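Local coordinates for protein phosphoglycolate phosphatase (Thermoplasma acidophilum, PDB 1L6R) that hydrolyses 2-phosphoglycolate to glycolate and phosphate with magnesium as cofactor and, less efficiently, releases phosphate from pyrophosphate, at residues A[4-16]-A[31-45]. The protein carries 1 engineered substitution. Residues are numbered along the deposited sequence; the frame is centred on the assembly and turned at random. Where two conformers were deposited one is given.
Engineered in segment 4-16: Asn15 (natural residue Thr). With CA (calcium ion), chain C; CA (calcium ion), chain D.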
ATOM      1  N   MET A   4       4.873 -17.568 -14.666  1.00 36.08           N
ATOM      2  CA  MET A   4       3.788 -18.472 -14.297  1.00 31.86           C
ATOM      3  C   MET A   4       3.351 -18.293 -12.844  1.00 27.17           C
ATOM      4  O   MET A   4       4.177 -18.118 -11.954  1.00 24.80           O
ATOM      5  CB  MET A   4       4.218 -19.923 -14.523  1.00 34.77           C
ATOM      6  CG  MET A   4       4.628 -20.231 -15.957  0.73 38.22           C
ATOM      7  SD  MET A   4       5.121 -21.952 -16.175  0.36 39.26           S
ATOM      8  CE  MET A   4       6.832 -21.884 -15.648  0.70 42.12           C
ATOM      9  N   ILE A   5       2.043 -18.351 -12.617  1.00 22.81           N
ATOM     10  CA  ILE A   5       1.491 -18.198 -11.275  1.00 20.04           C
ATOM     11  C   ILE A   5       1.845 -19.402 -10.407  1.00 18.40           C
ATOM     12  O   ILE A   5       1.519 -20.544 -10.745  1.00 19.55           O
ATOM     13  CB  ILE A   5      -0.042 -18.039 -11.334  1.00 18.57           C
ATOM     14  CG1 ILE A   5      -0.397 -16.740 -12.064  1.00 19.72           C
ATOM     15  CG2 ILE A   5      -0.628 -18.067  -9.922  1.00 18.55           C
ATOM     16  CD1 ILE A   5      -1.855 -16.627 -12.426  1.00 22.22           C
ATOM     17  N   ARG A   6       2.517 -19.138  -9.292  1.00 17.14           N
ATOM     18  CA  ARG A   6       2.925 -20.191  -8.371  1.00 17.83           C
ATOM     19  C   ARG A   6       2.177 -20.139  -7.046  1.00 16.54           C
ATOM     20  O   ARG A   6       2.120 -21.127  -6.321  1.00 17.19           O
ATOM     21  CB  ARG A   6       4.427 -20.092  -8.099  1.00 19.40           C
ATOM     22  CG  ARG A   6       5.279 -20.337  -9.333  0.92 24.29           C
ATOM     23  CD  ARG A   6       6.731 -19.966  -9.097  0.62 27.74           C
ATOM     24  NE  ARG A   6       7.346 -20.744  -8.027  0.77 31.27           N
ATOM     25  CZ  ARG A   6       8.588 -20.554  -7.596  0.90 33.00           C
ATOM     26  NH1 ARG A   6       9.342 -19.612  -8.149  0.80 34.38           N
ATOM     27  NH2 ARG A   6       9.077 -21.302  -6.617  0.68 34.52           N
ATOM     28  N   LEU A   7       1.595 -18.986  -6.737  1.00 14.64           N
ATOM     29  CA  LEU A   7       0.885 -18.834  -5.478  1.00 13.71           C
ATOM     30  C   LEU A   7      -0.324 -17.931  -5.644  1.00 14.27           C
ATOM     31  O   LEU A   7      -0.262 -16.935  -6.373  1.00 13.73           O
ATOM     32  CB  LEU A   7       1.839 -18.255  -4.425  1.00 14.55           C
ATOM     33  CG  LEU A   7       1.303 -18.072  -2.998  1.00 14.48           C
ATOM     34  CD1 LEU A   7       2.449 -18.208  -2.014  1.00 16.12           C
ATOM     35  CD2 LEU A   7       0.608 -16.715  -2.848  1.00 15.14           C
ATOM     36  N   ALA A   8      -1.420 -18.304  -4.987  1.00 12.96           N
ATOM     37  CA  ALA A   8      -2.642 -17.505  -5.008  1.00 13.30           C
ATOM     38  C   ALA A   8      -3.019 -17.141  -3.575  1.00 13.38           C
ATOM     39  O   ALA A   8      -3.085 -18.005  -2.698  1.00 13.84           O
ATOM     40  CB  ALA A   8      -3.784 -18.272  -5.667  1.00 13.94           C
ATOM     41  N   ALA A   9      -3.246 -15.851  -3.344  1.00 12.58           N
ATOM     42  CA  ALA A   9      -3.642 -15.354  -2.027  1.00 11.97           C
ATOM     43  C   ALA A   9      -5.105 -14.955  -2.181  1.00 11.57           C
ATOM     44  O   ALA A   9      -5.445 -14.100  -3.003  1.00 11.99           O
ATOM     45  CB  ALA A   9      -2.785 -14.159  -1.629  1.00 12.99           C
ATOM     46  N   ILE A  10      -5.960 -15.572  -1.377  1.00 11.19           N
ATOM     47  CA  ILE A  10      -7.397 -15.368  -1.482  1.00 11.55           C
ATOM     48  C   ILE A  10      -8.087 -14.819  -0.240  1.00 11.39           C
ATOM     49  O   ILE A  10      -7.850 -15.296   0.871  1.00 12.09           O
ATOM     50  CB  ILE A  10      -8.078 -16.715  -1.832  1.00 12.79           C
ATOM     51  CG1 ILE A  10      -7.373 -17.369  -3.026  1.00 13.76           C
ATOM     52  CG2 ILE A  10      -9.555 -16.503  -2.122  1.00 12.38           C
ATOM     53  CD1 ILE A  10      -7.888 -18.760  -3.356  1.00 14.32           C
ATOM     54  N   ASP A  11      -8.954 -13.828  -0.463  1.00 11.20           N
ATOM     55  CA  ASP A  11      -9.770 -13.192   0.576  1.00 10.81           C
ATOM     56  C   ASP A  11     -10.875 -14.197   0.920  1.00 10.97           C
ATOM     57  O   ASP A  11     -11.768 -14.465   0.108  1.00 12.45           O
ATOM     58  CB  ASP A  11     -10.346 -11.903  -0.010  1.00 11.21           C
ATOM     59  CG  ASP A  11     -11.429 -11.293   0.831  1.00 13.11           C
ATOM     60  OD1 ASP A  11     -11.615 -11.669   2.007  1.00 14.52           O
ATOM     61  OD2 ASP A  11     -12.099 -10.408   0.271  1.00 13.55           O
ATOM     62  N   VAL A  12     -10.810 -14.752   2.122  1.00 11.17           N
ATOM     63  CA  VAL A  12     -11.775 -15.760   2.548  1.00 11.95           C
ATOM     64  C   VAL A  12     -13.225 -15.300   2.549  1.00 12.66           C
ATOM     65  O   VAL A  12     -14.079 -15.872   1.864  1.00 13.43           O
ATOM     66  CB  VAL A  12     -11.443 -16.269   3.979  1.00 11.95           C
ATOM     67  CG1 VAL A  12     -12.551 -17.181   4.502  1.00 12.90           C
ATOM     68  CG2 VAL A  12     -10.117 -17.020   3.969  1.00 13.59           C
ATOM     69  N   ASP A  13     -13.500 -14.248   3.298  0.58 12.91           N
ATOM     70  CA  ASP A  13     -14.861 -13.765   3.412  0.50 13.08           C
ATOM     71  C   ASP A  13     -15.401 -13.119   2.154  0.46 12.06           C
ATOM     72  O   ASP A  13     -16.597 -13.196   1.871  0.26 13.01           O
ATOM     73  CB  ASP A  13     -14.930 -12.830   4.598  0.36 13.96           C
ATOM     74  CG  ASP A  13     -14.268 -13.435   5.806  0.62 14.10           C
ATOM     75  OD1 ASP A  13     -13.078 -13.147   6.062  0.73 14.32           O
ATOM     76  OD2 ASP A  13     -14.933 -14.244   6.481  0.48 14.46           O
ATOM     77  N   GLY A  14     -14.518 -12.494   1.389  1.00 11.53           N
ATOM     78  CA  GLY A  14     -14.951 -11.867   0.164  1.00 11.28           C
ATOM     79  C   GLY A  14     -15.167 -12.777  -1.025  1.00 11.55           C
ATOM     80  O   GLY A  14     -16.027 -12.487  -1.851  1.00 13.19           O
ATOM     81  N   ASN A  15     -14.450 -13.895  -1.087  1.00 11.04           N
ATOM     82  CA  ASN A  15     -14.500 -14.760  -2.267  1.00 10.87           C
ATOM     83  C   ASN A  15     -14.780 -16.237  -2.095  1.00 11.90           C
ATOM     84  O   ASN A  15     -15.005 -16.922  -3.087  1.00 11.49           O
ATOM     85  CB  ASN A  15     -13.169 -14.630  -3.004  1.00 10.69           C
ATOM     86  CG  ASN A  15     -12.910 -13.227  -3.486  1.00 12.10           C
ATOM     87  OD1 ASN A  15     -13.385 -12.822  -4.556  1.00 14.84           O
ATOM     88  ND2 ASN A  15     -12.178 -12.454  -2.689  1.00 13.23           N
ATOM     89  N   LEU A  16     -14.748 -16.742  -0.869  1.00 11.22           N
ATOM     90  CA  LEU A  16     -14.964 -18.172  -0.672  1.00 11.64           C
ATOM     91  C   LEU A  16     -16.288 -18.504  -0.026  1.00 11.18           C
ATOM     92  O   LEU A  16     -16.529 -19.656   0.315  1.00 12.28           O
ATOM     93  CB  LEU A  16     -13.823 -18.765   0.172  1.00 11.15           C
ATOM     94  CG  LEU A  16     -12.417 -18.610  -0.411  1.00 11.54           C
ATOM     95  CD1 LEU A  16     -11.405 -19.312   0.487  1.00 12.41           C
ATOM     96  CD2 LEU A  16     -12.373 -19.219  -1.814  1.00 13.04           C
ATOM     97  N   ILE A  31      -9.937 -25.219  -5.177  1.00 13.46           N
ATOM     98  CA  ILE A  31      -8.674 -25.025  -4.486  1.00 12.78           C
ATOM     99  C   ILE A  31      -7.898 -26.344  -4.404  1.00 12.21           C
ATOM    100  O   ILE A  31      -6.711 -26.387  -4.712  1.00 13.33           O
ATOM    101  CB  ILE A  31      -8.913 -24.456  -3.068  1.00 12.17           C
ATOM    102  CG1 ILE A  31      -9.298 -22.976  -3.171  1.00 13.15           C
ATOM    103  CG2 ILE A  31      -7.661 -24.633  -2.196  1.00 12.91           C
ATOM    104  CD1 ILE A  31      -9.819 -22.390  -1.872  1.00 12.97           C
ATOM    105  N   ARG A  32      -8.566 -27.419  -4.001  1.00 13.51           N
ATOM    106  CA  ARG A  32      -7.875 -28.701  -3.898  1.00 13.22           C
ATOM    107  C   ARG A  32      -7.367 -29.173  -5.256  1.00 14.06           C
ATOM    108  O   ARG A  32      -6.273 -29.720  -5.338  1.00 15.09           O
ATOM    109  CB  ARG A  32      -8.790 -29.757  -3.277  1.00 14.16           C
ATOM    110  CG  ARG A  32      -9.105 -29.467  -1.815  1.00 13.85           C
ATOM    111  CD  ARG A  32     -10.115 -30.455  -1.268  1.00 14.45           C
ATOM    112  NE  ARG A  32     -10.444 -30.161   0.128  1.00 14.16           N
ATOM    113  CZ  ARG A  32     -11.443 -30.729   0.795  1.00 12.85           C
ATOM    114  NH1 ARG A  32     -12.219 -31.629   0.198  1.00 14.54           N
ATOM    115  NH2 ARG A  32     -11.680 -30.382   2.056  1.00 13.30           N
ATOM    116  N   SER A  33      -8.150 -28.954  -6.308  1.00 14.20           N
ATOM    117  CA  SER A  33      -7.736 -29.355  -7.650  1.00 15.08           C
ATOM    118  C   SER A  33      -6.484 -28.583  -8.062  1.00 16.15           C
ATOM    119  O   SER A  33      -5.507 -29.174  -8.522  1.00 16.74           O
ATOM    120  CB  SER A  33      -8.858 -29.101  -8.658  1.00 16.70           C
ATOM    121  OG  SER A  33      -9.948 -29.989  -8.459  1.00 19.97           O
ATOM    122  N   ALA A  34      -6.501 -27.264  -7.882  1.00 14.62           N
ATOM    123  CA  ALA A  34      -5.349 -26.447  -8.254  1.00 15.13           C
ATOM    124  C   ALA A  34      -4.112 -26.811  -7.441  1.00 14.59           C
ATOM    125  O   ALA A  34      -3.004 -26.859  -7.974  1.00 16.19           O
ATOM    126  CB  ALA A  34      -5.674 -24.967  -8.091  1.00 15.30           C
ATOM    127  N   GLU A  35      -4.291 -27.068  -6.146  1.00 14.37           N
ATOM    128  CA  GLU A  35      -3.159 -27.437  -5.303  1.00 14.57           C
ATOM    129  C   GLU A  35      -2.546 -28.754  -5.761  1.00 16.41           C
ATOM    130  O   GLU A  35      -1.327 -28.900  -5.762  1.00 16.31           O
ATOM    131  CB  GLU A  35      -3.588 -27.530  -3.834  1.00 13.38           C
ATOM    132  CG  GLU A  35      -3.998 -26.185  -3.260  1.00 13.65           C
ATOM    133  CD  GLU A  35      -4.379 -26.287  -1.800  1.00 14.35           C
ATOM    134  OE1 GLU A  35      -4.987 -27.314  -1.432  1.00 16.48           O
ATOM    135  OE2 GLU A  35      -4.085 -25.355  -1.016  1.00 14.52           O
ATOM    136  N   LYS A  36      -3.384 -29.708  -6.164  1.00 16.65           N
ATOM    137  CA  LYS A  36      -2.857 -30.987  -6.638  1.00 19.80           C
ATOM    138  C   LYS A  36      -1.997 -30.772  -7.882  1.00 20.36           C
ATOM    139  O   LYS A  36      -1.053 -31.530  -8.125  1.00 20.58           O
ATOM    140  CB  LYS A  36      -3.989 -31.970  -6.959  1.00 21.83           C
ATOM    141  CG  LYS A  36      -4.585 -32.649  -5.735  0.83 25.92           C
ATOM    142  CD  LYS A  36      -5.353 -33.911  -6.108  0.54 28.76           C
ATOM    143  CE  LYS A  36      -6.439 -33.632  -7.130  0.75 30.40           C
ATOM    144  NZ  LYS A  36      -7.328 -34.810  -7.338  0.34 31.93           N
ATOM    145  N   LYS A  37      -2.323 -29.747  -8.666  1.00 19.68           N
ATOM    146  CA  LYS A  37      -1.569 -29.437  -9.880  1.00 21.89           C
ATOM    147  C   LYS A  37      -0.332 -28.589  -9.602  1.00 20.80           C
ATOM    148  O   LYS A  37       0.378 -28.194 -10.532  1.00 22.76           O
ATOM    149  CB  LYS A  37      -2.460 -28.727 -10.905  1.00 23.07           C
ATOM    150  CG  LYS A  37      -3.443 -29.641 -11.626  0.95 28.01           C
ATOM    151  CD  LYS A  37      -4.321 -30.370 -10.636  0.20 30.94           C
ATOM    152  CE  LYS A  37      -5.461 -31.105 -11.301  0.20 33.33           C
ATOM    153  NZ  LYS A  37      -6.355 -31.671 -10.258  0.95 33.51           N
ATOM    154  N   GLY A  38      -0.086 -28.290  -8.329  1.00 18.67           N
ATOM    155  CA  GLY A  38       1.098 -27.529  -7.966  1.00 17.69           C
ATOM    156  C   GLY A  38       0.966 -26.115  -7.426  1.00 17.72           C
ATOM    157  O   GLY A  38       1.973 -25.522  -7.045  1.00 19.45           O
ATOM    158  N   LEU A  39      -0.247 -25.571  -7.385  1.00 16.14           N
ATOM    159  CA  LEU A  39      -0.441 -24.214  -6.883  1.00 15.09           C
ATOM    160  C   LEU A  39      -0.359 -24.149  -5.364  1.00 14.73           C
ATOM    161  O   LEU A  39      -0.859 -25.039  -4.676  1.00 15.35           O
ATOM    162  CB  LEU A  39      -1.811 -23.681  -7.321  1.00 14.97           C
ATOM    163  CG  LEU A  39      -2.188 -22.262  -6.874  1.00 13.44           C
ATOM    164  CD1 LEU A  39      -1.318 -21.240  -7.594  1.00 14.67           C
ATOM    165  CD2 LEU A  39      -3.654 -22.001  -7.171  1.00 14.78           C
ATOM    166  N   THR A  40       0.296 -23.112  -4.848  1.00 14.25           N
ATOM    167  CA  THR A  40       0.358 -22.907  -3.405  1.00 13.92           C
ATOM    168  C   THR A  40      -0.747 -21.895  -3.122  1.00 12.78           C
ATOM    169  O   THR A  40      -0.843 -20.862  -3.793  1.00 14.55           O
ATOM    170  CB  THR A  40       1.698 -22.306  -2.941  1.00 15.42           C
ATOM    171  OG1 THR A  40       2.749 -23.257  -3.169  1.00 18.41           O
ATOM    172  CG2 THR A  40       1.639 -21.962  -1.450  1.00 15.56           C
ATOM    173  N   VAL A  41      -1.597 -22.202  -2.151  1.00 13.48           N
ATOM    174  CA  VAL A  41      -2.688 -21.306  -1.803  1.00 12.73           C
ATOM    175  C   VAL A  41      -2.546 -20.780  -0.383  1.00 12.12           C
ATOM    176  O   VAL A  41      -2.195 -21.522   0.536  1.00 13.07           O
ATOM    177  CB  VAL A  41      -4.055 -22.024  -1.939  1.00 11.96           C
ATOM    178  CG1 VAL A  41      -5.183 -21.125  -1.442  1.00 14.10           C
ATOM    179  CG2 VAL A  41      -4.288 -22.390  -3.406  1.00 14.28           C
ATOM    180  N   SER A  42      -2.797 -19.479  -0.218  1.00 12.42           N
ATOM    181  CA  SER A  42      -2.760 -18.837   1.095  1.00 11.88           C
ATOM    182  C   SER A  42      -4.109 -18.153   1.283  1.00 11.99           C
ATOM    183  O   SER A  42      -4.637 -17.554   0.342  1.00 13.21           O
ATOM    184  CB  SER A  42      -1.648 -17.784   1.165  1.00 11.46           C
ATOM    185  OG  SER A  42      -1.686 -17.072   2.405  1.00 13.54           O
ATOM    186  N   LEU A  43      -4.674 -18.263   2.483  1.00 11.44           N
ATOM    187  CA  LEU A  43      -5.953 -17.630   2.789  1.00 11.95           C
ATOM    188  C   LEU A  43      -5.713 -16.391   3.635  1.00 12.17           C
ATOM    189  O   LEU A  43      -4.886 -16.406   4.546  1.00 12.56           O
ATOM    190  CB  LEU A  43      -6.868 -18.578   3.572  1.00 12.46           C
ATOM    191  CG  LEU A  43      -7.254 -19.894   2.899  1.00 12.65           C
ATOM    192  CD1 LEU A  43      -8.288 -20.618   3.767  1.00 15.19           C
ATOM    193  CD2 LEU A  43      -7.818 -19.623   1.524  1.00 15.11           C
ATOM    194  N   LEU A  44      -6.445 -15.326   3.316  0.50 12.25           N
ATOM    195  CA  LEU A  44      -6.360 -14.056   4.032  0.52 11.99           C
ATOM    196  C   LEU A  44      -7.733 -13.772   4.621  0.48 11.82           C
ATOM    197  O   LEU A  44      -8.732 -13.811   3.906  0.46 11.98           O
ATOM    198  CB  LEU A  44      -5.989 -12.923   3.074  0.45 12.57           C
ATOM    199  CG  LEU A  44      -4.791 -13.160   2.155  0.58 12.09           C
ATOM    200  CD1 LEU A  44      -4.541 -11.926   1.299  0.69 13.01           C
ATOM    201  CD2 LEU A  44      -3.574 -13.469   2.994  0.57 13.38           C
ATOM    202  N   SER A  45      -7.789 -13.485   5.917  1.00 11.26           N
ATOM    203  CA  SER A  45      -9.066 -13.197   6.561  1.00 12.37           C
ATOM    204  C   SER A  45      -8.947 -12.175   7.674  1.00 11.18           C
ATOM    205  O   SER A  45      -7.863 -11.957   8.215  1.00 11.34           O
ATOM    206  CB  SER A  45      -9.636 -14.494   7.153  1.00 14.11           C
ATOM    207  OG  SER A  45     -10.842 -14.268   7.867  1.00 17.24           O
TER
HETATM  208 CA    CA C 901     -12.725  -8.122   0.570  1.00 12.71          CA
HETATM  209 CA    CA D 902     -17.952 -10.826  -1.696  1.00 11.43          CA
HETATM  210  O   HOH W   1       3.668 -23.324  -6.190  1.00 28.69           O
HETATM  211  O   HOH W   2     -11.938  -8.971   2.969  1.00 16.36           O
HETATM  212  O   HOH W   3     -18.313 -12.800  -0.124  1.00 13.44           O
HETATM  213  O   HOH W   4     -14.762  -8.037   2.009  1.00 16.67           O
HETATM  214  O   HOH W   5     -18.505  -9.810   0.558  1.00 16.49           O
HETATM  215  O   HOH W   6     -17.837 -11.518  -4.039  1.00 14.36           O
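Ala8 N donates to Thr40 O, and Ser42 N to Ala8 O, where strand 7-11 runs parallel to strand 40-44 inside the central sheet of this HAD-like hydrolase. Six backbone hydrogen bonds join the two segments, from Thr40 N to Arg6 O through to Val12 N to Leu44 O (2.9 Å). Helix 25-36 leads into the second strand, and Ile31 CD1 lies 4.1 Å from Leu16 CD2, tip to tip. Leu43 can be followed outward. Its CB, CG and CD1 all lie against Val12 CG2, CB nearest at 3.6 Å. With CG turned anti to the carbonyl carbon (chi1 -60°), CD2 comes to 3.7 Å from Leu16 CD1. Past the strand ends, in the Asp13 conformer given, Ser45 OG donates to the syn lone pair of Asp13 OD1 (3.1 Å). Asn47 N also bonds to this hydroxyl. Without it, as with an alanine here, Asp13 would probably lose a donor and Asn47 N its acceptor. The hydrogen-bonded strand pair ends at a short helix whose N-cap is the nucleophile, Asp11. Its OD1 accepts from Gly14 N above the carboxylate plane, while OD2 binds calcium at 2.4 Å, shared with Asp177, Asn180 and Asp181. Calcium here probably marks the magnesium site, consistent with metal-assisted phosphoryl transfer to Asp11.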